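Local coordinates for protein aminotransferase (Streptomyces pactum, PDB 4ZM4) that belongs to the class-III aminotransferases, a family of proteins that work with pyridoxal phosphate and are built on the fold of the PLP-dependent aminotransferases, at residues P41-R45 / D54-I60; D340-M345 / R429-V435; V371-K375 / L393-H399. The protein carries 1 engineered substitution. All coordinates share one frame; numbering follows the deposited sequence.

Three contacts, placed in series or one within another along the chain, illustrate how a class-III aminotransferase ties its outer elements together. Contact 1 comes first, near the N-terminus, in the sheet made by strands 44-48, 51-54, 59-62 and 411-412. Contact 2 joins helix 334-355 to the final helix 429-444, and contact 3, which lies between those two helices in sequence, joins strand 368-373 to the start of helix 396-408. Their centres stand 22 to 26 Å apart, and contacts 1 and 2, like contacts 2 and 3, approach to about 6 Å at their nearest atoms without touching. Helix 429-444 touches both strand 59-62 and helix 334-355, and so joins the N-terminal sheet to that helix.

Contact 1: residues P41-R45 / D54-I60; sequences PLVVR and DVEDGEI
Arg45 reaches across to Asp57 where the chain turns between strands 51-54 and 59-62 of a mixed sheet, through a type I beta turn from Asp54 to Asp57. The polar part of the contact is a salt bridge, with Arg45 NH1 3.1 Å from Asp57 OD1. That oxygen is met from above the carboxylate plane, and the guanidinium and carboxylate planes stand 66° apart, so this is not a flat, two-pronged pairing. A bend at chi3 (-65°) folds the arginine chain over the turn, bringing Val55 CA beneath one guanidinium face, 3.8 Å from its plane. Both charges are shared: Arg45 NE pairs with Glu98 of the second subunit, and Asp57 OD1 also meets Arg53. The arginine thus links the turn to the dimer interface.

Backbone contacts are modest. Val55 N gives a weak hydrogen bond to Val43 O, 3.2 Å long, and the same carbonyl takes a CA-H...O contact from Asp54. Within the turn segment, Asp54 N bonds more firmly to Gly58 O.

Apolar contacts lie beside these bonds. Val43 CG1 meets Val55 CG1 at 4.0 Å, while Val43 also rests on Ile21 of helix 14-22. One residue earlier, Leu42 CD1 approaches Ile60 CD1 at 4.5 Å. The other branch of the leucine turns to a carboxylate instead, Leu42 CD2 lying 3.3 Å from Asp54 OD1.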
loop_
_atom_site.group_PDB
_atom_site.type_symbol
_atom_site.label_atom_id
_atom_site.label_comp_id
_atom_site.label_asym_id
_atom_site.label_seq_id
_atom_site.Cartn_x
_atom_site.Cartn_y
_atom_site.Cartn_z
ATOM N N PRO B 41 11.154 7.097 -24.386
ATOM C CA PRO B 41 9.830 6.595 -24.005
ATOM C C PRO B 41 9.564 5.160 -24.393
ATOM O O PRO B 41 9.938 4.731 -25.492
ATOM C CB PRO B 41 8.873 7.529 -24.740
ATOM C CG PRO B 41 9.633 8.806 -24.857
ATOM C CD PRO B 41 11.087 8.437 -24.986
ATOM N N LEU B 42 8.883 4.443 -23.489
ATOM C CA LEU B 42 8.440 3.076 -23.686
ATOM C C LEU B 42 7.148 2.926 -22.929
ATOM O O LEU B 42 7.135 3.103 -21.713
ATOM C CB LEU B 42 9.482 2.106 -23.131
ATOM C CG LEU B 42 9.365 0.623 -23.512
ATOM C CD1 LEU B 42 10.477 -0.142 -22.820
ATOM C CD2 LEU B 42 8.025 -0.007 -23.152
ATOM N N VAL B 43 6.057 2.632 -23.635
ATOM C CA VAL B 43 4.794 2.373 -23.006
ATOM C C VAL B 43 4.416 0.927 -23.270
ATOM O O VAL B 43 4.397 0.472 -24.406
ATOM C CB VAL B 43 3.675 3.300 -23.537
ATOM C CG1 VAL B 43 2.373 3.023 -22.805
ATOM C CG2 VAL B 43 4.057 4.753 -23.381
ATOM N N VAL B 44 4.069 0.203 -22.220
ATOM C CA VAL B 44 3.788 -1.231 -22.349
ATOM C C VAL B 44 2.373 -1.478 -22.829
ATOM O O VAL B 44 1.449 -0.765 -22.440
ATOM C CB VAL B 44 4.005 -1.978 -21.005
ATOM C CG1 VAL B 44 3.659 -3.450 -21.150
ATOM C CG2 VAL B 44 5.462 -1.817 -20.554
ATOM N N ARG B 45 2.233 -2.445 -23.717
ATOM C CA ARG B 45 0.954 -2.938 -24.175
ATOM C C ARG B 45 0.635 -4.302 -23.519
ATOM O O ARG B 45 -0.501 -4.575 -23.154
ATOM C CB ARG B 45 0.993 -3.101 -25.693
ATOM C CG ARG B 45 -0.129 -3.975 -26.284
ATOM C CD ARG B 45 -0.297 -3.717 -27.782
ATOM N NE ARG B 45 -0.744 -2.345 -28.026
ATOM C CZ ARG B 45 -0.788 -1.752 -29.223
ATOM N NH1 ARG B 45 -0.384 -2.402 -30.310
ATOM N NH2 ARG B 45 -1.212 -0.495 -29.339
ATOM N N ASP B 54 5.748 -3.249 -26.571
ATOM C CA ASP B 54 5.380 -1.864 -26.922
ATOM C C ASP B 54 3.974 -1.602 -27.459
ATOM O O ASP B 54 3.313 -2.496 -27.989
ATOM C CB ASP B 54 6.293 -1.417 -28.090
ATOM C CG ASP B 54 7.482 -0.725 -27.629
ATOM O OD1 ASP B 54 7.580 -0.530 -26.402
ATOM O OD2 ASP B 54 8.338 -0.405 -28.469
ATOM N N VAL B 55 3.586 -0.335 -27.417
ATOM C CA VAL B 55 2.446 0.137 -28.190
ATOM C C VAL B 55 2.747 0.234 -29.696
ATOM O O VAL B 55 1.825 0.396 -30.482
ATOM C CB VAL B 55 1.940 1.514 -27.693
ATOM C CG1 VAL B 55 1.422 1.404 -26.284
ATOM C CG2 VAL B 55 3.030 2.585 -27.782
ATOM N N GLU B 56 4.028 0.207 -30.084
ATOM C CA GLU B 56 4.454 0.086 -31.496
ATOM C C GLU B 56 4.721 -1.368 -31.879
ATOM O O GLU B 56 5.366 -1.643 -32.884
ATOM C CB GLU B 56 5.726 0.908 -31.746
ATOM C CG GLU B 56 5.600 2.403 -31.440
ATOM C CD GLU B 56 6.928 3.148 -31.510
ATOM O OE1 GLU B 56 7.881 2.640 -32.140
ATOM O OE2 GLU B 56 7.033 4.247 -30.924
ATOM N N ASP B 57 4.223 -2.303 -31.071
ATOM C CA ASP B 57 4.461 -3.740 -31.234
ATOM C C ASP B 57 5.944 -4.193 -31.290
ATOM O O ASP B 57 6.235 -5.315 -31.654
ATOM C CB ASP B 57 3.644 -4.300 -32.414
ATOM C CG ASP B 57 2.110 -4.285 -32.155
ATOM O OD1 ASP B 57 1.662 -4.606 -31.018
ATOM O OD2 ASP B 57 1.344 -3.981 -33.108
ATOM N N GLY B 58 6.878 -3.372 -30.847
ATOM C CA GLY B 58 8.247 -3.839 -30.613
ATOM C C GLY B 58 8.355 -4.818 -29.451
ATOM O O GLY B 58 7.586 -4.716 -28.487
ATOM N N GLU B 59 9.295 -5.763 -29.541
ATOM C CA GLU B 59 9.593 -6.710 -28.455
ATOM C C GLU B 59 10.870 -6.297 -27.737
ATOM O O GLU B 59 11.888 -6.062 -28.375
ATOM C CB GLU B 59 9.802 -8.133 -28.974
ATOM C CG GLU B 59 8.529 -8.875 -29.348
ATOM C CD GLU B 59 8.764 -10.357 -29.634
ATOM O OE1 GLU B 59 9.893 -10.864 -29.402
ATOM O OE2 GLU B 59 7.805 -11.016 -30.087
ATOM N N ILE B 60 10.802 -6.244 -26.404
ATOM C CA ILE B 60 11.942 -5.875 -25.577
ATOM C C ILE B 60 12.189 -6.904 -24.506
ATOM O O ILE B 60 11.295 -7.225 -23.742
ATOM C CB ILE B 60 11.736 -4.515 -24.885
ATOM C CG1 ILE B 60 11.471 -3.433 -25.925
ATOM C CG2 ILE B 60 13.006 -4.119 -24.147
ATOM C CD1 ILE B 60 10.017 -3.051 -26.176
#

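Contact 2: residues D340-M345 / R429-V435; sequences DTGQYM and RDVIDKV
Tyr344 and Asp433 make the stronger polar contact at one side of a pair of nearly parallel helices, 340-345 and 429-435, whose axes come within 10.3 Å at a crossing angle of -21°. The tyrosine hydroxyl donates to the carboxylate, with Tyr344 OH 2.7 Å from Asp433 OD1, and uses the syn lone pair of that oxygen. Ring and carboxylate planes are 62° apart.

Over a face of the same ring lies the aliphatic part of Arg429. Its CG sits 3.9 Å from the centroid of the Tyr344 ring, a CH-pi contact, and the guanidinium beyond runs almost parallel to the ring plane, with Tyr344 CB above one of its faces. Arg429 NH2 ends in a weak hydrogen bond to Asp340 O at 3.4 Å, a carbonyl that already accepts from Tyr344 N within its own helix.

Ile432 points toward helix 340-345 and is buried against Tyr344 and Met345. Its CG2 lies 3.7 Å from Tyr344 CD2, and its CD1 approaches Thr341 CG2. Met345 brings its methyl up, CE standing 3.6 Å from Ile432 CG1; bends at chi2 and chi3 (82°) curl the chain back toward the isoleucine, and SD passes near Val435 CG1.

Farther out, Thr341 OG1 bonds to Arg337 O one turn earlier in its helix. Met345 and Val435 both rest on Leu63, while Val431, Lys434 and Val435 touch Ile61 of strand 59-62, setting the final helix between helix 334-355 and the N-terminal sheet.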
loop_
_atom_site.group_PDB
_atom_site.type_symbol
_atom_site.label_atom_id
_atom_site.label_comp_id
_atom_site.label_asym_id
_atom_site.label_seq_id
_atom_site.Cartn_x
_atom_site.Cartn_y
_atom_site.Cartn_z
ATOM N N ASP B 340 22.899 -20.505 -11.536
ATOM C CA ASP B 340 23.492 -20.758 -12.874
ATOM C C ASP B 340 23.087 -19.679 -13.879
ATOM O O ASP B 340 23.905 -19.220 -14.672
ATOM C CB ASP B 340 23.070 -22.122 -13.455
ATOM C CG ASP B 340 23.524 -23.307 -12.598
ATOM O OD1 ASP B 340 24.443 -23.162 -11.764
ATOM O OD2 ASP B 340 22.938 -24.403 -12.756
ATOM N N THR B 341 21.804 -19.299 -13.852
ATOM C CA THR B 341 21.309 -18.208 -14.676
ATOM C C THR B 341 22.116 -16.912 -14.458
ATOM O O THR B 341 22.561 -16.285 -15.407
ATOM C CB THR B 341 19.817 -17.947 -14.417
ATOM O OG1 THR B 341 19.067 -19.105 -14.776
ATOM C CG2 THR B 341 19.322 -16.766 -15.260
ATOM N N GLY B 342 22.305 -16.546 -13.204
ATOM C CA GLY B 342 23.043 -15.344 -12.848
ATOM C C GLY B 342 24.506 -15.423 -13.229
ATOM O O GLY B 342 25.078 -14.448 -13.727
ATOM N N GLN B 343 25.107 -16.579 -13.018
ATOM C CA GLN B 343 26.498 -16.766 -13.354
ATOM C C GLN B 343 26.664 -16.591 -14.842
ATOM O O GLN B 343 27.606 -15.929 -15.308
ATOM C CB GLN B 343 26.991 -18.156 -12.918
ATOM C CG GLN B 343 28.497 -18.365 -13.082
ATOM C CD GLN B 343 29.304 -17.589 -12.072
ATOM O OE1 GLN B 343 29.964 -16.608 -12.397
ATOM N NE2 GLN B 343 29.261 -18.030 -10.823
ATOM N N TYR B 344 25.780 -17.222 -15.612
ATOM C CA TYR B 344 25.887 -17.132 -17.059
ATOM C C TYR B 344 25.718 -15.687 -17.534
ATOM O O TYR B 344 26.389 -15.270 -18.480
ATOM C CB TYR B 344 24.896 -18.071 -17.750
ATOM C CG TYR B 344 25.159 -18.220 -19.245
ATOM C CD1 TYR B 344 26.365 -18.749 -19.712
ATOM C CD2 TYR B 344 24.205 -17.842 -20.179
ATOM C CE1 TYR B 344 26.618 -18.885 -21.067
ATOM C CE2 TYR B 344 24.432 -17.994 -21.527
ATOM C CZ TYR B 344 25.642 -18.520 -21.969
ATOM O OH TYR B 344 25.868 -18.673 -23.319
ATOM N N MET B 345 24.812 -14.931 -16.915
ATOM C CA MET B 345 24.626 -13.531 -17.320
ATOM C C MET B 345 25.880 -12.777 -16.950
ATOM O O MET B 345 26.402 -12.027 -17.762
ATOM C CB MET B 345 23.396 -12.885 -16.671
ATOM C CG MET B 345 23.213 -11.404 -17.050
ATOM S SD MET B 345 22.676 -11.133 -18.771
ATOM C CE MET B 345 20.913 -11.398 -18.567
ATOM N N ARG B 429 19.360 -19.403 -21.375
ATOM C CA ARG B 429 20.621 -19.182 -22.101
ATOM C C ARG B 429 20.424 -18.426 -23.416
ATOM O O ARG B 429 21.204 -17.528 -23.721
ATOM C CB ARG B 429 21.373 -20.495 -22.388
ATOM C CG ARG B 429 22.449 -20.848 -21.357
ATOM C CD ARG B 429 22.050 -21.997 -20.436
ATOM N NE ARG B 429 22.791 -21.974 -19.176
ATOM C CZ ARG B 429 22.337 -21.503 -18.011
ATOM N NH1 ARG B 429 21.105 -20.988 -17.889
ATOM N NH2 ARG B 429 23.135 -21.557 -16.949
ATOM N N ASP B 430 19.410 -18.781 -24.193
ATOM C CA ASP B 430 19.241 -18.147 -25.498
ATOM C C ASP B 430 18.953 -16.652 -25.320
ATOM O O ASP B 430 19.490 -15.830 -26.061
ATOM C CB ASP B 430 18.118 -18.794 -26.332
ATOM C CG ASP B 430 18.440 -20.244 -26.780
ATOM O OD1 ASP B 430 17.488 -20.949 -27.181
ATOM O OD2 ASP B 430 19.625 -20.666 -26.788
ATOM N N VAL B 431 18.103 -16.313 -24.338
ATOM C CA VAL B 431 17.765 -14.920 -24.017
ATOM C C VAL B 431 19.028 -14.118 -23.667
ATOM O O VAL B 431 19.269 -13.059 -24.222
ATOM C CB VAL B 431 16.752 -14.828 -22.857
ATOM C CG1 VAL B 431 16.668 -13.399 -22.344
ATOM C CG2 VAL B 431 15.383 -15.308 -23.294
ATOM N N ILE B 432 19.844 -14.686 -22.790
ATOM C CA ILE B 432 21.074 -14.061 -22.367
ATOM C C ILE B 432 22.053 -13.913 -23.531
ATOM O O ILE B 432 22.773 -12.920 -23.605
ATOM C CB ILE B 432 21.699 -14.872 -21.205
ATOM C CG1 ILE B 432 20.791 -14.766 -19.959
ATOM C CG2 ILE B 432 23.108 -14.399 -20.890
ATOM C CD1 ILE B 432 21.009 -15.820 -18.904
ATOM N N ASP B 433 22.105 -14.897 -24.426
ATOM C CA ASP B 433 22.895 -14.761 -25.659
ATOM C C ASP B 433 22.388 -13.590 -26.518
ATOM O O ASP B 433 23.183 -12.809 -27.008
ATOM C CB ASP B 433 22.957 -16.083 -26.467
ATOM C CG ASP B 433 23.848 -17.163 -25.794
ATOM O OD1 ASP B 433 24.635 -16.851 -24.871
ATOM O OD2 ASP B 433 23.772 -18.330 -26.211
ATOM N N LYS B 434 21.073 -13.443 -26.677
ATOM C CA LYS B 434 20.530 -12.245 -27.348
ATOM C C LYS B 434 20.901 -10.969 -26.615
ATOM O O LYS B 434 21.179 -9.952 -27.236
ATOM C CB LYS B 434 19.011 -12.305 -27.480
ATOM C CG LYS B 434 18.509 -13.331 -28.474
ATOM C CD LYS B 434 17.034 -13.110 -28.797
ATOM C CE LYS B 434 16.485 -14.252 -29.648
ATOM N NZ LYS B 434 15.086 -13.982 -30.088
ATOM N N VAL B 435 20.878 -11.002 -25.289
ATOM C CA VAL B 435 21.222 -9.808 -24.523
ATOM C C VAL B 435 22.664 -9.393 -24.829
ATOM O O VAL B 435 22.950 -8.217 -25.052
ATOM C CB VAL B 435 21.007 -10.020 -23.019
ATOM C CG1 VAL B 435 21.681 -8.922 -22.209
ATOM C CG2 VAL B 435 19.506 -10.100 -22.717
#

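Contact 3: residues V371-K375 / L393-H399; sequences VALLK and LVDFPRH
His399 extends from the first turn of helix 396-408 to the end of strand 368-373, and its ring can be followed atom by atom. From CB, which points toward the strand, CG lies anti to the backbone N (chi1 -154°) and carries the imidazole beside Leu373. ND1 accepts the strand's amide, with Leu373 N 3.2 Å from His399 ND1 and the donor tilted 28° from the ring plane; Leu373 CB lies in plane at the ring's edge. CE1 faces the carbonyl of Val371, and Ala372 CA is also close to it. At the tip, NE2 is bridged to that carbonyl by a water, which donates to Val371 O and stands 2.8 Å from His399 NE2.

Two straight backbone bonds lie beyond the histidine. Asp395 N donates to Leu373 O at 2.9 Å (173° at the hydrogen), and Lys375 N to Leu393 O at 2.9 Å. Alongside these, Leu374 CD2 rests on Leu393 CB at 3.8 Å, the two leucines lying side by side and pointing the same way. Ala372 CB meets Val394 CG2, and the extended Lys375 chain passes Val394 O on its way to Ala392 O.

Asp395 is the N-cap of the helix: its OD1 accepts from Arg398 N, while Arg398 NH1 makes a salt bridge to Asp395 OD2 through the syn lone pair, 3.0 Å apart. For the histidine, the chemistry implies that ND1, taking a backbone N-H, is probably unprotonated, so that the ring holds the strand twice: directly through ND1 at the amide of Leu373, and through the water that joins NE2 to Val371 O.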
loop_
_atom_site.group_PDB
_atom_site.type_symbol
_atom_site.label_atom_id
_atom_site.label_comp_id
_atom_site.label_asym_id
_atom_site.label_seq_id
_atom_site.Cartn_x
_atom_site.Cartn_y
_atom_site.Cartn_z
ATOM N N VAL B 371 25.248 -3.726 -12.839
ATOM C CA VAL B 371 26.154 -3.573 -13.973
ATOM C C VAL B 371 26.343 -2.087 -14.241
ATOM O O VAL B 371 25.412 -1.410 -14.653
ATOM C CB VAL B 371 25.604 -4.236 -15.267
ATOM C CG1 VAL B 371 26.531 -3.965 -16.449
ATOM C CG2 VAL B 371 25.434 -5.729 -15.082
ATOM N N ALA B 372 27.554 -1.595 -13.991
ATOM C CA ALA B 372 27.863 -0.198 -14.081
ATOM C C ALA B 372 29.119 0.019 -14.913
ATOM O O ALA B 372 30.150 -0.575 -14.668
ATOM C CB ALA B 372 28.043 0.384 -12.675
ATOM N N LEU B 373 29.011 0.931 -15.864
ATOM C CA LEU B 373 30.082 1.334 -16.727
ATOM C C LEU B 373 30.960 2.313 -15.955
ATOM O O LEU B 373 30.461 3.276 -15.370
ATOM C CB LEU B 373 29.460 2.009 -17.947
ATOM C CG LEU B 373 30.188 2.272 -19.244
ATOM C CD1 LEU B 373 30.744 1.013 -19.855
ATOM C CD2 LEU B 373 29.194 2.881 -20.208
ATOM N N LEU B 374 32.270 2.065 -15.935
ATOM C CA LEU B 374 33.199 2.854 -15.131
ATOM C C LEU B 374 33.888 3.981 -15.898
ATOM O O LEU B 374 34.018 3.933 -17.106
ATOM C CB LEU B 374 34.257 1.930 -14.519
ATOM C CG LEU B 374 33.745 0.759 -13.692
ATOM C CD1 LEU B 374 34.894 0.004 -13.062
ATOM C CD2 LEU B 374 32.780 1.223 -12.604
ATOM N N LYS B 375 34.328 5.004 -15.175
ATOM C CA LYS B 375 35.130 6.096 -15.762
ATOM C C LYS B 375 36.468 5.556 -16.253
ATOM O O LYS B 375 37.016 4.615 -15.685
ATOM C CB LYS B 375 35.416 7.176 -14.715
ATOM C CG LYS B 375 34.197 7.934 -14.241
ATOM C CD LYS B 375 34.504 8.662 -12.946
ATOM C CE LYS B 375 33.386 9.616 -12.569
ATOM N NZ LYS B 375 33.601 10.111 -11.180
ATOM N N LEU B 393 33.276 5.518 -8.883
ATOM C CA LEU B 393 33.895 4.800 -10.009
ATOM C C LEU B 393 33.093 4.876 -11.283
ATOM O O LEU B 393 33.617 4.588 -12.375
ATOM C CB LEU B 393 34.063 3.321 -9.671
ATOM C CG LEU B 393 34.845 2.958 -8.383
ATOM C CD1 LEU B 393 34.856 1.449 -8.171
ATOM C CD2 LEU B 393 36.265 3.484 -8.428
ATOM N N VAL B 394 31.843 5.315 -11.166
ATOM C CA VAL B 394 30.852 5.106 -12.218
ATOM C C VAL B 394 30.719 6.308 -13.141
ATOM O O VAL B 394 30.779 7.445 -12.715
ATOM C CB VAL B 394 29.479 4.738 -11.622
ATOM C CG1 VAL B 394 28.404 4.726 -12.694
ATOM C CG2 VAL B 394 29.547 3.387 -10.946
ATOM N N ASP B 395 30.579 6.030 -14.424
ATOM C CA ASP B 395 30.385 7.050 -15.437
ATOM C C ASP B 395 28.901 7.131 -15.762
ATOM O O ASP B 395 28.413 6.456 -16.672
ATOM C CB ASP B 395 31.190 6.678 -16.699
ATOM C CG ASP B 395 31.180 7.780 -17.758
ATOM O OD1 ASP B 395 30.307 8.664 -17.698
ATOM O OD2 ASP B 395 32.060 7.743 -18.642
ATOM N N PHE B 396 28.172 7.946 -15.008
ATOM C CA PHE B 396 26.693 8.005 -15.112
ATOM C C PHE B 396 26.169 8.469 -16.461
ATOM O O PHE B 396 25.239 7.859 -16.990
ATOM C CB PHE B 396 26.082 8.808 -13.955
ATOM C CG PHE B 396 26.125 8.083 -12.638
ATOM C CD1 PHE B 396 25.190 7.115 -12.331
ATOM C CD2 PHE B 396 27.142 8.330 -11.722
ATOM C CE1 PHE B 396 25.242 6.421 -11.122
ATOM C CE2 PHE B 396 27.204 7.639 -10.519
ATOM C CZ PHE B 396 26.249 6.692 -10.216
ATOM N N PRO B 397 26.734 9.534 -17.032
ATOM C CA PRO B 397 26.240 9.946 -18.352
ATOM C C PRO B 397 26.428 8.896 -19.439
ATOM O O PRO B 397 25.529 8.721 -20.267
ATOM C CB PRO B 397 27.067 11.195 -18.667
ATOM C CG PRO B 397 27.395 11.761 -17.308
ATOM C CD PRO B 397 27.591 10.566 -16.420
ATOM N N ARG B 398 27.565 8.199 -19.436
ATOM C CA ARG B 398 27.777 7.126 -20.407
ATOM C C ARG B 398 26.836 5.949 -20.156
ATOM O O ARG B 398 26.320 5.382 -21.102
ATOM C CB ARG B 398 29.217 6.633 -20.448
ATOM C CG ARG B 398 30.076 7.319 -21.493
ATOM C CD ARG B 398 31.464 6.691 -21.646
ATOM N NE ARG B 398 32.258 7.425 -22.624
ATOM C CZ ARG B 398 32.856 8.584 -22.401
ATOM N NH1 ARG B 398 32.843 9.146 -21.204
ATOM N NH2 ARG B 398 33.489 9.181 -23.391
ATOM N N HIS B 399 26.584 5.599 -18.902
ATOM C CA HIS B 399 25.642 4.517 -18.633
ATOM C C HIS B 399 24.230 4.853 -19.127
ATOM O O HIS B 399 23.622 4.033 -19.806
ATOM C CB HIS B 399 25.622 4.100 -17.153
ATOM C CG HIS B 399 25.192 2.689 -16.964
ATOM N ND1 HIS B 399 26.076 1.641 -17.047
ATOM C CD2 HIS B 399 23.969 2.141 -16.774
ATOM C CE1 HIS B 399 25.426 0.503 -16.877
ATOM N NE2 HIS B 399 24.145 0.779 -16.710
HETATM O O HOH W 1 22.862 -1.317 -15.409
#